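Local atomic coordinates of (R)-specific enoyl-CoA hydratase (Aeromonas punctata, PDB entry 1IQ6), a protein that catalyses the hydration of trans-2-enoyl-CoA with acyl chains of four to six carbons to the (3R)-3-hydroxyacyl-CoA, linking fatty acid metabolism to polyhydroxyalkanoate synthesis. Residues Ser5-Val8 against Gly9-Ala12; Ala24-Ala27 against Ala28-Asp32. All blocks are in the same frame, centred on the assembly; numbering follows the deposited sequence.

Contact 1: residues Ser5-Val8 against Gly9-Ala12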
loop_
_atom_site.group_PDB
_atom_site.type_symbol
_atom_site.label_atom_id
_atom_site.label_comp_id
_atom_site.label_asym_id
_atom_site.label_seq_id
_atom_site.Cartn_x
_atom_site.Cartn_y
_atom_site.Cartn_z
ATOM N N SER B 5 9.580 13.291 -23.042
ATOM C CA SER B 5 9.918 11.900 -22.789
ATOM C C SER B 5 10.325 11.678 -21.340
ATOM O O SER B 5 10.839 12.580 -20.678
ATOM C CB SER B 5 11.059 11.459 -23.707
ATOM O OG SER B 5 12.240 12.195 -23.437
ATOM N N LEU B 6 10.086 10.465 -20.855
ATOM C CA LEU B 6 10.452 10.110 -19.494
ATOM C C LEU B 6 11.961 9.892 -19.503
ATOM O O LEU B 6 12.501 9.305 -20.443
ATOM C CB LEU B 6 9.732 8.826 -19.078
ATOM C CG LEU B 6 9.838 8.420 -17.608
ATOM C CD1 LEU B 6 9.229 9.503 -16.738
ATOM C CD2 LEU B 6 9.116 7.100 -17.388
ATOM N N GLU B 7 12.642 10.372 -18.467
ATOM C CA GLU B 7 14.089 10.231 -18.387
ATOM C C GLU B 7 14.574 9.887 -16.987
ATOM O O GLU B 7 13.992 10.310 -15.984
ATOM C CB GLU B 7 14.779 11.527 -18.827
ATOM C CG GLU B 7 14.509 11.946 -20.261
ATOM C CD GLU B 7 15.257 13.212 -20.639
ATOM O OE1 GLU B 7 16.501 13.223 -20.530
ATOM O OE2 GLU B 7 14.603 14.197 -21.045
ATOM N N VAL B 8 15.649 9.112 -16.930
ATOM C CA VAL B 8 16.249 8.733 -15.663
ATOM C C VAL B 8 16.663 10.023 -14.968
ATOM O O VAL B 8 17.225 10.924 -15.596
ATOM C CB VAL B 8 17.496 7.846 -15.888
ATOM C CG1 VAL B 8 18.248 7.652 -14.576
ATOM C CG2 VAL B 8 17.071 6.507 -16.462
ATOM N N GLY B 9 16.372 10.117 -13.674
ATOM C CA GLY B 9 16.728 11.309 -12.931
ATOM C C GLY B 9 15.568 12.257 -12.694
ATOM O O GLY B 9 15.653 13.132 -11.834
ATOM N N GLN B 10 14.491 12.107 -13.462
ATOM C CA GLN B 10 13.329 12.970 -13.277
ATOM C C GLN B 10 12.701 12.616 -11.936
ATOM O O GLN B 10 12.711 11.454 -11.519
ATOM C CB GLN B 10 12.320 12.781 -14.410
ATOM C CG GLN B 10 12.852 13.243 -15.765
ATOM C CD GLN B 10 11.846 13.074 -16.882
ATOM O OE1 GLN B 10 11.010 12.174 -16.846
ATOM N NE2 GLN B 10 11.938 13.929 -17.898
ATOM N N LYS B 11 12.166 13.621 -11.256
ATOM C CA LYS B 11 11.571 13.400 -9.947
ATOM C C LYS B 11 10.302 14.200 -9.718
ATOM O O LYS B 11 10.008 15.153 -10.436
ATOM C CB LYS B 11 12.590 13.727 -8.856
ATOM C CG LYS B 11 13.165 15.126 -8.936
ATOM C CD LYS B 11 14.247 15.333 -7.880
ATOM C CE LYS B 11 14.895 16.706 -8.000
ATOM N NZ LYS B 11 13.929 17.821 -7.798
ATOM N N ALA B 12 9.548 13.793 -8.705
ATOM C CA ALA B 12 8.305 14.457 -8.352
ATOM C C ALA B 12 8.069 14.242 -6.872
ATOM O O ALA B 12 8.526 13.255 -6.293
ATOM C CB ALA B 12 7.146 13.878 -9.151
HETATM O O HOH W 1 14.082 15.584 -18.214
#
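Glu-7 and Gln-10 are the ends of a type II beta turn that leads into strand 11-17, an outermost strand of this chain's sheet in the hot-dog fold. The turn is closed by Gln-10 N, which donates to Glu-7 O at 3.1 Å. Gly-9 takes the positive phi (102°) of the third position of a type II turn, a conformation that glycine adopts readily.

The amide of Gln-10 then serves the backbone that precedes the turn. With CG anti to its own carbonyl carbon (chi1 -66°) and the chain extended beyond, it folds back over Glu-7. Gln-10 OE1 receives Glu-7 N at 2.9 Å; the donor stands almost directly above the amide carbonyl plane rather than on a lone pair, although the N-H itself points fairly straight at 159°. On the other branch, Gln-10 NE2 donates to Ser-5 O at 3.3 Å, a longer and more bent bond that nonetheless reaches this oxygen in its carbonyl plane. Gln-10 NE2 also gives a hydrogen to a water oxygen at 2.7 Å, and that water donates weakly to Glu-7 OE2. Both ends of the amide are thus engaged, which fixes its rotation.

The side chain of Leu-6 also packs against the sheet, touching Val-100 and Leu-103 of strand 93-103, while backbone bonds from Gly-9 and Gln-10 to Val-100 tie the turn to that strand. On the Gln-10 side, Leu-6 lays its methyl CD1 against the amide oxygen, 3.2 Å from Gln-10 OE1.

Contact 2: residues Ala24-Ala27 against Ala28-Asp32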
loop_
_atom_site.group_PDB
_atom_site.type_symbol
_atom_site.label_atom_id
_atom_site.label_comp_id
_atom_site.label_asym_id
_atom_site.label_seq_id
_atom_site.Cartn_x
_atom_site.Cartn_y
_atom_site.Cartn_z
ATOM N N ALA B 24 -8.702 7.221 10.201
ATOM C CA ALA B 24 -9.929 6.472 10.457
ATOM C C ALA B 24 -10.505 5.928 9.150
ATOM O O ALA B 24 -10.974 4.788 9.096
ATOM C CB ALA B 24 -10.954 7.366 11.151
ATOM N N ALA B 25 -10.473 6.740 8.097
ATOM C CA ALA B 25 -10.987 6.313 6.801
ATOM C C ALA B 25 -10.144 5.160 6.255
ATOM O O ALA B 25 -10.673 4.223 5.656
ATOM C CB ALA B 25 -10.979 7.483 5.820
ATOM N N PHE B 26 -8.832 5.222 6.467
ATOM C CA PHE B 26 -7.972 4.153 5.977
ATOM C C PHE B 26 -8.212 2.878 6.774
ATOM O O PHE B 26 -8.188 1.783 6.219
ATOM C CB PHE B 26 -6.491 4.525 6.074
ATOM C CG PHE B 26 -5.582 3.487 5.472
ATOM C CD1 PHE B 26 -5.480 3.354 4.091
ATOM C CD2 PHE B 26 -4.868 2.609 6.286
ATOM C CE1 PHE B 26 -4.680 2.359 3.528
ATOM C CE2 PHE B 26 -4.067 1.613 5.734
ATOM C CZ PHE B 26 -3.974 1.489 4.351
ATOM N N ALA B 27 -8.440 3.025 8.075
ATOM C CA ALA B 27 -8.704 1.874 8.927
ATOM C C ALA B 27 -9.951 1.154 8.409
ATOM O O ALA B 27 -9.965 -0.070 8.293
ATOM C CB ALA B 27 -8.913 2.324 10.368
ATOM N N ALA B 28 -10.989 1.922 8.083
ATOM C CA ALA B 28 -12.230 1.347 7.570
ATOM C C ALA B 28 -12.049 0.627 6.228
ATOM O O ALA B 28 -12.620 -0.438 6.011
ATOM C CB ALA B 28 -13.291 2.438 7.438
ATOM N N LEU B 29 -11.263 1.209 5.324
ATOM C CA LEU B 29 -11.029 0.605 4.016
ATOM C C LEU B 29 -10.157 -0.645 4.086
ATOM O O LEU B 29 -10.436 -1.649 3.426
ATOM C CB LEU B 29 -10.361 1.614 3.077
ATOM C CG LEU B 29 -11.194 2.801 2.588
ATOM C CD1 LEU B 29 -10.274 3.851 1.990
ATOM C CD2 LEU B 29 -12.210 2.319 1.560
ATOM N N SER B 30 -9.105 -0.574 4.897
ATOM C CA SER B 30 -8.148 -1.668 5.046
ATOM C C SER B 30 -8.561 -2.738 6.044
ATOM O O SER B 30 -8.036 -3.849 6.017
ATOM C CB SER B 30 -6.798 -1.102 5.494
ATOM O OG SER B 30 -6.902 -0.569 6.807
ATOM N N GLU B 31 -9.497 -2.389 6.921
ATOM C CA GLU B 31 -9.968 -3.275 7.984
ATOM C C GLU B 31 -8.906 -3.367 9.086
ATOM O O GLU B 31 -8.985 -4.229 9.961
ATOM C CB GLU B 31 -10.286 -4.677 7.442
ATOM C CG GLU B 31 -11.395 -4.705 6.397
ATOM C CD GLU B 31 -12.740 -4.266 6.950
ATOM O OE1 GLU B 31 -13.614 -3.890 6.139
ATOM O OE2 GLU B 31 -12.929 -4.306 8.187
ATOM N N ASP B 32 -7.917 -2.472 9.045
ATOM C CA ASP B 32 -6.853 -2.459 10.051
ATOM C C ASP B 32 -7.138 -1.452 11.157
ATOM O O ASP B 32 -6.793 -0.270 11.046
ATOM C CB ASP B 32 -5.492 -2.133 9.419
ATOM C CG ASP B 32 -4.352 -2.179 10.434
ATOM O OD1 ASP B 32 -4.618 -2.460 11.620
ATOM O OD2 ASP B 32 -3.187 -1.944 10.046
#
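Ser-30 reaches back one helical turn to Phe-26 at the C-terminal end of helix 20-30. Its hydroxyl donates to Phe-26 O over 2.7 Å (Ser-30 OG to O), and the same oxygen takes the Ser-30 backbone N at 2.9 Å, so one carbonyl is gripped by two donors from a single residue. A chi1 of 67° sets Ser-30 OG between the backbone N and the carbonyl carbon, from where it can also accept from Asp-32 N at 3.1 Å. That second bond makes an ST turn, and the hydroxyl relays between the last helical turn and the chain leaving it.

The methylene of Ser-30 lies over one face of the Phe-26 ring, offset toward the rim: Ser-30 CB is 4.2 Å from the ring centroid and 23° off the normal, a CH-pi contact. The ring gets there because CG is anti to the backbone N (chi1 -175°).

Behind this pair the helix keeps its regular ladder, Ala-28 N to Ala-24 O and Leu-29 N to Ala-25 O. It ends where Glu-31 adopts a positive phi; Glu-31 N still approaches Ala-27 O, 2.7 Å away, but poorly aligned, a weak bond. Past it, Asp-32 OD1 accepts from Asn-34 N; by similarity, both residues belong to the hydroxyacyl-CoA binding site.

Farther out, Asp-32 OD2 pairs with Ser-63 of the second subunit and Glu-31 OE1 forms a salt bridge to Lys-16 of that subunit. Phe-26 also packs on Ser-60 of the second subunit. Within its own chain Phe-26 meets His-54 edge-to-face and packs on Met-56 and Leu-57, setting this helix end against helix 55-68.

Contact 1 comes first along the chain and closes before contact 2 opens; strand 11-17, which begins in the former, is the element before helix 20-30, which ends in the latter. Their centres are 33 Å apart and their nearest atoms about 20 Å, on opposite sides of the chain's centre, so neither touches the other although both belong to the same MaoC-like hot-dog domain. Contact 1 is a surface turn at the start of an outermost strand, away from the ligand site and untouched by the second subunit. Contact 2 is partly buried, meets that subunit, and includes Asp-32, by similarity part of the (3R)-3-hydroxyacyl-CoA site. Between them the chain passes from an exposed turn to a helix end that meets the second subunit.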